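Local coordinates for CYCLIN domain-containing protein (Chaetomium thermophilum, PDB 6Z3U), which is the Cyclin H subunit of the CAK complex, where together with MAT1 it activates the kinase CDK7, at the interface of chains A and B. Coordinates in Å, arbitrary orientation; residue numbers count along the deposited sequence, not the author numbering. Chains: chain A, CYCLIN domain-containing protein; chain B, RING-type domain-containing protein.

The interface of chains A and B. Residues chain A 238, 314, 317-318, 321; chain B 58-59, 61.
The hydroxyl OG1 of A:Thr321 donates to the backbone carbonyl O of A:Lys317 at 2.8 Å, and OG1 also lies off the CD1–CE1 rim of B:Phe61, above the ring plane. This is a cyclin–MAT1 contact: helix 313-330 of Cyclin H, within its C-terminal cyclin domain, meets the loop between helices 43-55 and 62-67 of chain B. A threonine suits this place because its hydroxyl is spent on its own helix, one turn back, which probably holds OG1 (chi1 -57°) towards the ring without asking the ring for a polar partner. A:Lys317 serves through its aliphatic stem: CG, anti to the backbone N (chi1 -173°), is laid over one face of B:Phe61, 3.6 Å from the ring centroid, towards the CZ rim. The bends at chi2 and chi4 bring the terminal amine NZ back to 3.9 Å from ring atom CG. Over the opposite face, offset to the rim, lies the carbonyl O of B:Ala59 from the ring's own chain. A:Val318, branched at CB, points its methyls at different neighbours: CG1 packs on CD2 of B:Leu58 at 3.4 Å, while CG2 faces CE1 of the phenyl and also reaches B:Ala59. The small B:Ala59 probably lets the loop approach the helix, its CB 4.1 Å from CG1 of A:Val314. From helix 236-247, the extended A:Gln238 offers NE2 to the carbonyl O of B:Leu58, a nearly straight but long and weak hydrogen bond (3.4 Å). Replacing B:Phe61 by an alanine would probably leave the stem of A:Lys317 without its aromatic platform and open a gap beside A:Val318 and A:Thr321.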
# COMPACT_ATOMS: atom_id res chain seq x y z
N GLN A 238 -15.46 -10.71 6.73
CA GLN A 238 -16.82 -10.67 7.25
C GLN A 238 -17.77 -10.02 6.26
O GLN A 238 -18.86 -10.54 5.99
CB GLN A 238 -16.83 -9.92 8.59
CG GLN A 238 -16.05 -10.63 9.69
CD GLN A 238 -15.85 -9.77 10.92
OE1 GLN A 238 -16.25 -8.60 10.95
NE2 GLN A 238 -15.23 -10.33 11.95
N VAL A 314 -16.77 -20.15 18.84
CA VAL A 314 -16.36 -19.09 17.92
C VAL A 314 -17.13 -19.17 16.62
O VAL A 314 -17.42 -18.13 15.99
CB VAL A 314 -14.84 -19.15 17.68
CG1 VAL A 314 -14.45 -18.24 16.53
CG2 VAL A 314 -14.10 -18.73 18.94
N LYS A 317 -20.26 -17.30 17.12
CA LYS A 317 -20.02 -15.87 17.21
C LYS A 317 -19.68 -15.27 15.85
O LYS A 317 -20.02 -14.11 15.58
CB LYS A 317 -18.89 -15.58 18.20
CG LYS A 317 -18.68 -14.09 18.47
CD LYS A 317 -19.87 -13.44 19.16
CE LYS A 317 -19.58 -11.99 19.51
NZ LYS A 317 -19.57 -11.11 18.31
N VAL A 318 -19.00 -16.02 14.98
CA VAL A 318 -18.74 -15.53 13.63
C VAL A 318 -20.04 -15.46 12.84
O VAL A 318 -20.33 -14.44 12.19
CB VAL A 318 -17.70 -16.43 12.93
CG1 VAL A 318 -17.77 -16.27 11.42
CG2 VAL A 318 -16.30 -16.10 13.44
N THR A 321 -21.91 -12.53 13.79
CA THR A 321 -21.32 -11.30 13.26
C THR A 321 -21.67 -11.10 11.79
O THR A 321 -22.00 -9.99 11.38
CB THR A 321 -19.80 -11.33 13.45
OG1 THR A 321 -19.48 -11.51 14.83
CG2 THR A 321 -19.18 -10.03 12.95
N LEU B 58 -11.39 -13.22 10.15
CA LEU B 58 -12.72 -13.81 10.16
C LEU B 58 -13.30 -13.80 11.57
O LEU B 58 -14.51 -13.62 11.75
CB LEU B 58 -12.67 -15.23 9.61
CG LEU B 58 -13.87 -15.68 8.78
CD1 LEU B 58 -13.81 -17.18 8.50
CD2 LEU B 58 -15.19 -15.32 9.46
N ALA B 59 -12.46 -14.00 12.59
CA ALA B 59 -12.88 -13.99 13.98
C ALA B 59 -12.45 -12.70 14.68
O ALA B 59 -12.28 -12.68 15.90
CB ALA B 59 -12.33 -15.20 14.72
N PHE B 61 -13.75 -9.52 15.89
CA PHE B 61 -15.03 -8.88 16.21
C PHE B 61 -14.74 -7.44 16.59
O PHE B 61 -14.39 -7.14 17.73
CB PHE B 61 -15.73 -9.65 17.32
CG PHE B 61 -15.83 -11.13 17.07
CD1 PHE B 61 -16.44 -11.61 15.92
CD2 PHE B 61 -15.29 -12.04 17.96
CE1 PHE B 61 -16.53 -12.96 15.68
CE2 PHE B 61 -15.37 -13.40 17.73
CZ PHE B 61 -15.99 -13.86 16.58